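Local coordinates for putative fusidic acid resistance protein (PDB 2YB5), which confers resistance to the antibiotic fusidic acid, probably by binding elongation factor G and clearing the drug-stalled factor from the ribosome, at residues A[7-19]-A[195-207]. Sequence-based numbering, arbitrary orientation.
Sequences IEVYKFVKVKQLV and FKCNQNLDDINNL. With ZN (zinc ion), chain C.
The interface between the N-terminal helical bundle and the C-terminal treble-clef zinc finger is formed here by Tyr-10, Val-13 and Gln-17, one face of helix 9-19, against the turn that follows zinc ligand Cys-197. The backbones come closest at Tyr-10 and Asp-202, whose CA atoms are 4.6 Å apart. CG of Tyr-10 sits between its backbone N and carbonyl carbon, which stands the ring up against the start of helix 204-207. Ile-204 covers one ring face: its CB makes a CH-pi contact 3.9 Å from the ring centroid, and its CG2 lies 3.6 Å from Tyr-10 CZ. The carbonyl oxygen of Asp-202 approaches the ring edge. That second helix is capped by Asp-203, whose OD1 takes the N-H of Asn-205 from above the carboxylate plane.

One turn further along, Val-13 lies against the backbone carbonyls of Asn-198 to Leu-201, with CG1 3.4 Å from Gln-199 O and CB 3.6 Å from Leu-201 O. Gln-17 reaches out on an extended chain and gives NE2 to the anti lone pair of Asp-202 OD2 (2.6 Å, 158°); OD2 lies close to the plane of the Gln-17 amide, while the carboxylate is turned 64° from that plane. Lys-14 NZ, 4.5 Å from the same oxygen, is too distant for a salt bridge but would probably favour its negative charge. Lys-16, bent at chi3, brings NZ to Gln-199 O in a weak bond.

Behind the turn, Cys-197 SG binds zinc with Cys-158, Cys-161 and Cys-191, the last ending strand 186-191, while Asn-198 gives ND2 to Ser-194 O and takes the backbone N-H groups of Ser-119 and Tyr-120 on OD1. Helix 9-19 meets helix 195-200 at 61° and packs Phe-12 on helix 70-80, and Val-15 and Val-19 on both helix 35-50 and helix 70-80.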
loop_
_atom_site.group_PDB
_atom_site.type_symbol
_atom_site.label_atom_id
_atom_site.label_comp_id
_atom_site.label_asym_id
_atom_site.label_seq_id
_atom_site.Cartn_x
_atom_site.Cartn_y
_atom_site.Cartn_z
ATOM N N ILE A 7 -8.244 -9.318 5.212
ATOM C CA ILE A 7 -8.300 -7.983 4.607
ATOM C C ILE A 7 -7.127 -7.733 3.677
ATOM O O ILE A 7 -6.096 -8.393 3.764
ATOM C CB ILE A 7 -8.331 -6.859 5.687
ATOM C CG1 ILE A 7 -7.101 -6.929 6.601
ATOM C CG2 ILE A 7 -9.609 -6.956 6.510
ATOM C CD1 ILE A 7 -6.801 -5.635 7.312
ATOM N N GLU A 8 -7.283 -6.748 2.801
ATOM C CA GLU A 8 -6.215 -6.377 1.877
ATOM C C GLU A 8 -5.087 -5.656 2.612
ATOM O O GLU A 8 -5.297 -5.058 3.671
ATOM C CB GLU A 8 -6.772 -5.511 0.749
ATOM C CG GLU A 8 -7.884 -6.184 -0.069
ATOM C CD GLU A 8 -7.454 -7.500 -0.702
ATOM O OE1 GLU A 8 -6.276 -7.621 -1.117
ATOM O OE2 GLU A 8 -8.299 -8.418 -0.796
ATOM N N VAL A 9 -3.883 -5.759 2.065
ATOM C CA VAL A 9 -2.707 -5.079 2.610
ATOM C C VAL A 9 -2.945 -3.567 2.758
ATOM O O VAL A 9 -2.577 -2.968 3.778
ATOM C CB VAL A 9 -1.453 -5.337 1.713
ATOM C CG1 VAL A 9 -0.329 -4.375 2.040
ATOM C CG2 VAL A 9 -0.977 -6.787 1.860
ATOM N N TYR A 10 -3.549 -2.945 1.746
ATOM C CA TYR A 10 -3.841 -1.503 1.828
ATOM C C TYR A 10 -4.834 -1.137 2.959
ATOM O O TYR A 10 -4.715 -0.078 3.558
ATOM C CB TYR A 10 -4.288 -0.939 0.480
ATOM C CG TYR A 10 -5.591 -1.466 -0.065
ATOM C CD1 TYR A 10 -6.806 -0.870 0.271
ATOM C CD2 TYR A 10 -5.608 -2.529 -0.961
ATOM C CE1 TYR A 10 -8.006 -1.340 -0.248
ATOM C CE2 TYR A 10 -6.795 -3.006 -1.481
ATOM C CZ TYR A 10 -7.987 -2.409 -1.126
ATOM O OH TYR A 10 -9.157 -2.891 -1.657
ATOM N N LYS A 11 -5.776 -2.027 3.272
ATOM C CA LYS A 11 -6.681 -1.818 4.413
ATOM C C LYS A 11 -5.938 -1.890 5.736
ATOM O O LYS A 11 -6.276 -1.160 6.674
ATOM C CB LYS A 11 -7.845 -2.817 4.422
ATOM C CG LYS A 11 -8.869 -2.595 3.310
ATOM C CD LYS A 11 -9.788 -1.416 3.619
ATOM C CE LYS A 11 -10.801 -1.140 2.505
ATOM N NZ LYS A 11 -11.800 -0.087 2.925
ATOM N N PHE A 12 -4.930 -2.754 5.814
ATOM C CA PHE A 12 -4.101 -2.827 7.005
ATOM C C PHE A 12 -3.291 -1.544 7.207
ATOM O O PHE A 12 -3.083 -1.106 8.336
ATOM C CB PHE A 12 -3.170 -4.044 6.968
ATOM C CG PHE A 12 -2.274 -4.143 8.175
ATOM C CD1 PHE A 12 -2.713 -4.772 9.328
ATOM C CD2 PHE A 12 -1.002 -3.580 8.164
ATOM C CE1 PHE A 12 -1.892 -4.863 10.451
ATOM C CE2 PHE A 12 -0.184 -3.650 9.290
ATOM C CZ PHE A 12 -0.628 -4.297 10.431
ATOM N N VAL A 13 -2.838 -0.948 6.112
ATOM C CA VAL A 13 -2.104 0.305 6.182
ATOM C C VAL A 13 -3.022 1.392 6.717
ATOM O O VAL A 13 -2.617 2.185 7.578
ATOM C CB VAL A 13 -1.506 0.690 4.821
ATOM C CG1 VAL A 13 -0.844 2.058 4.886
ATOM C CG2 VAL A 13 -0.495 -0.372 4.392
ATOM N N LYS A 14 -4.273 1.387 6.256
ATOM C CA LYS A 14 -5.274 2.336 6.762
ATOM C C LYS A 14 -5.543 2.104 8.263
ATOM O O LYS A 14 -5.505 3.060 9.034
ATOM C CB LYS A 14 -6.569 2.257 5.944
ATOM C CG LYS A 14 -7.637 3.263 6.328
ATOM C CD LYS A 14 -7.277 4.665 5.899
ATOM C CE LYS A 14 -8.332 5.643 6.369
ATOM N NZ LYS A 14 -8.077 7.047 5.927
ATOM N N VAL A 15 -5.796 0.853 8.670
ATOM C CA VAL A 15 -6.004 0.534 10.093
ATOM C C VAL A 15 -4.865 1.114 10.951
ATOM O O VAL A 15 -5.106 1.732 11.990
ATOM C CB VAL A 15 -6.135 -0.996 10.371
ATOM C CG1 VAL A 15 -6.078 -1.277 11.863
ATOM C CG2 VAL A 15 -7.438 -1.569 9.799
ATOM N N LYS A 16 -3.637 0.925 10.486
ATOM C CA LYS A 16 -2.440 1.404 11.171
ATOM C C LYS A 16 -2.423 2.929 11.244
ATOM O O LYS A 16 -2.205 3.501 12.317
ATOM C CB LYS A 16 -1.216 0.861 10.430
ATOM C CG LYS A 16 0.147 1.335 10.908
ATOM C CD LYS A 16 1.248 0.803 9.988
ATOM C CE LYS A 16 1.279 1.555 8.642
ATOM N NZ LYS A 16 2.181 0.938 7.597
ATOM N N GLN A 17 -2.684 3.587 10.118
ATOM C CA GLN A 17 -2.818 5.046 10.092
ATOM C C GLN A 17 -3.891 5.553 11.071
ATOM O O GLN A 17 -3.730 6.620 11.673
ATOM C CB GLN A 17 -3.108 5.555 8.673
ATOM C CG GLN A 17 -1.896 5.488 7.729
ATOM C CD GLN A 17 -2.225 5.823 6.279
ATOM O OE1 GLN A 17 -1.381 5.662 5.393
ATOM N NE2 GLN A 17 -3.447 6.293 6.027
ATOM N N LEU A 18 -4.979 4.801 11.227
ATOM C CA LEU A 18 -6.045 5.201 12.155
ATOM C C LEU A 18 -5.608 5.042 13.614
ATOM O O LEU A 18 -5.916 5.891 14.453
ATOM C CB LEU A 18 -7.329 4.422 11.891
ATOM C CG LEU A 18 -8.015 4.700 10.546
ATOM C CD1 LEU A 18 -8.939 3.548 10.182
ATOM C CD2 LEU A 18 -8.767 6.021 10.559
ATOM N N VAL A 19 -4.875 3.970 13.904
ATOM C CA VAL A 19 -4.366 3.734 15.249
ATOM C C VAL A 19 -3.400 4.845 15.686
ATOM O O VAL A 19 -3.496 5.326 16.814
ATOM C CB VAL A 19 -3.705 2.344 15.374
ATOM C CG1 VAL A 19 -2.940 2.221 16.676
ATOM C CG2 VAL A 19 -4.772 1.251 15.285
ATOM N N PHE A 195 8.557 -0.446 -2.618
ATOM C CA PHE A 195 8.337 -1.089 -1.323
ATOM C C PHE A 195 8.052 -0.069 -0.235
ATOM O O PHE A 195 7.164 -0.275 0.592
ATOM C CB PHE A 195 9.493 -2.036 -0.994
ATOM C CG PHE A 195 9.631 -3.128 -2.016
ATOM C CD1 PHE A 195 8.860 -4.271 -1.921
ATOM C CD2 PHE A 195 10.448 -2.958 -3.132
ATOM C CE1 PHE A 195 8.940 -5.268 -2.890
ATOM C CE2 PHE A 195 10.528 -3.945 -4.109
ATOM C CZ PHE A 195 9.772 -5.103 -3.984
ATOM N N LYS A 196 8.756 1.058 -0.265
ATOM C CA LYS A 196 8.431 2.182 0.615
ATOM C C LYS A 196 7.039 2.738 0.302
ATOM O O LYS A 196 6.246 2.983 1.216
ATOM C CB LYS A 196 9.471 3.284 0.483
ATOM C CG LYS A 196 9.285 4.441 1.469
ATOM C CD LYS A 196 9.978 5.714 0.993
ATOM C CE LYS A 196 9.782 6.846 2.011
ATOM N NZ LYS A 196 10.276 8.164 1.521
ATOM N N CYS A 197 6.759 2.947 -0.984
ATOM C CA CYS A 197 5.413 3.325 -1.468
ATOM C C CYS A 197 4.296 2.445 -0.885
ATOM O O CYS A 197 3.279 2.951 -0.404
ATOM C CB CYS A 197 5.350 3.212 -3.001
ATOM S SG CYS A 197 3.892 3.961 -3.753
ATOM N N ASN A 198 4.504 1.135 -0.943
ATOM C CA ASN A 198 3.514 0.169 -0.456
ATOM C C ASN A 198 3.277 0.214 1.054
ATOM O O ASN A 198 2.214 -0.187 1.516
ATOM C CB ASN A 198 3.881 -1.244 -0.895
ATOM C CG ASN A 198 3.378 -1.558 -2.285
ATOM O OD1 ASN A 198 2.214 -1.920 -2.455
ATOM N ND2 ASN A 198 4.252 -1.416 -3.295
ATOM N N GLN A 199 4.262 0.720 1.805
ATOM C CA GLN A 199 4.090 1.010 3.238
ATOM C C GLN A 199 3.191 2.226 3.462
ATOM O O GLN A 199 2.552 2.335 4.505
ATOM C CB GLN A 199 5.445 1.252 3.931
ATOM C CG GLN A 199 6.389 0.046 3.954
ATOM C CD GLN A 199 5.873 -1.088 4.811
ATOM O OE1 GLN A 199 4.811 -1.650 4.543
ATOM N NE2 GLN A 199 6.623 -1.436 5.860
ATOM N N ASN A 200 3.151 3.132 2.488
ATOM C CA ASN A 200 2.328 4.339 2.570
ATOM C C ASN A 200 0.943 4.190 1.936
ATOM O O ASN A 200 0.041 4.977 2.224
ATOM C CB ASN A 200 3.021 5.510 1.850
ATOM C CG ASN A 200 4.479 5.708 2.276
ATOM O OD1 ASN A 200 4.882 5.325 3.389
ATOM N ND2 ASN A 200 5.282 6.313 1.373
ATOM N N LEU A 201 0.784 3.228 1.035
ATOM C CA LEU A 201 -0.413 3.182 0.197
ATOM C C LEU A 201 -1.625 2.645 0.963
ATOM O O LEU A 201 -1.686 1.458 1.287
ATOM C CB LEU A 201 -0.160 2.330 -1.056
ATOM C CG LEU A 201 -1.337 2.136 -2.014
ATOM C CD1 LEU A 201 -1.879 3.478 -2.523
ATOM C CD2 LEU A 201 -0.927 1.225 -3.193
ATOM N N ASP A 202 -2.604 3.510 1.228
ATOM C CA ASP A 202 -3.776 3.077 2.010
ATOM C C ASP A 202 -5.047 2.842 1.189
ATOM O O ASP A 202 -6.072 2.481 1.758
ATOM C CB ASP A 202 -4.057 4.033 3.163
ATOM C CG ASP A 202 -4.384 5.435 2.701
ATOM O OD1 ASP A 202 -4.652 5.645 1.498
ATOM O OD2 ASP A 202 -4.358 6.332 3.552
ATOM N N ASP A 203 -4.974 3.005 -0.135
ATOM C CA ASP A 203 -6.134 2.787 -1.006
ATOM C C ASP A 203 -5.709 2.349 -2.412
ATOM O O ASP A 203 -5.143 3.142 -3.163
ATOM C CB ASP A 203 -6.974 4.068 -1.068
ATOM C CG ASP A 203 -8.349 3.857 -1.688
ATOM O OD1 ASP A 203 -8.602 2.794 -2.277
ATOM O OD2 ASP A 203 -9.187 4.777 -1.583
ATOM N N ILE A 204 -5.985 1.090 -2.762
ATOM C CA ILE A 204 -5.630 0.550 -4.104
ATOM C C ILE A 204 -6.235 1.386 -5.230
ATOM O O ILE A 204 -5.686 1.419 -6.331
ATOM C CB ILE A 204 -6.029 -0.940 -4.281
ATOM C CG1 ILE A 204 -5.309 -1.573 -5.482
ATOM C CG2 ILE A 204 -7.559 -1.111 -4.414
ATOM C CD1 ILE A 204 -3.822 -1.780 -5.264
ATOM N N ASN A 205 -7.340 2.085 -4.941
ATOM C CA ASN A 205 -7.927 3.023 -5.894
ATOM C C ASN A 205 -6.932 4.067 -6.379
ATOM O O ASN A 205 -7.006 4.471 -7.531
ATOM C CB ASN A 205 -9.157 3.739 -5.314
ATOM C CG ASN A 205 -10.421 2.914 -5.394
ATOM O OD1 ASN A 205 -10.473 1.886 -6.061
ATOM N ND2 ASN A 205 -11.473 3.383 -4.711
ATOM N N ASN A 206 -6.020 4.504 -5.506
ATOM C CA ASN A 206 -4.998 5.484 -5.878
ATOM C C ASN A 206 -4.116 4.951 -7.014
ATOM O O ASN A 206 -3.710 5.704 -7.891
ATOM C CB ASN A 206 -4.101 5.861 -4.691
ATOM C CG ASN A 206 -4.864 6.521 -3.515
ATOM O OD1 ASN A 206 -6.061 6.801 -3.592
ATOM N ND2 ASN A 206 -4.144 6.765 -2.419
ATOM N N LEU A 207 -3.805 3.653 -6.980
ATOM C CA LEU A 207 -3.029 3.031 -8.049
ATOM C C LEU A 207 -3.853 2.892 -9.323
ATOM O O LEU A 207 -3.336 3.116 -10.427
ATOM C CB LEU A 207 -2.520 1.653 -7.621
ATOM C CG LEU A 207 -1.695 0.904 -8.665
ATOM C CD1 LEU A 207 -0.408 1.674 -8.988
ATOM C CD2 LEU A 207 -1.393 -0.517 -8.164
HETATM ZN ZN ZN C . 4.479 6.271 -3.291
#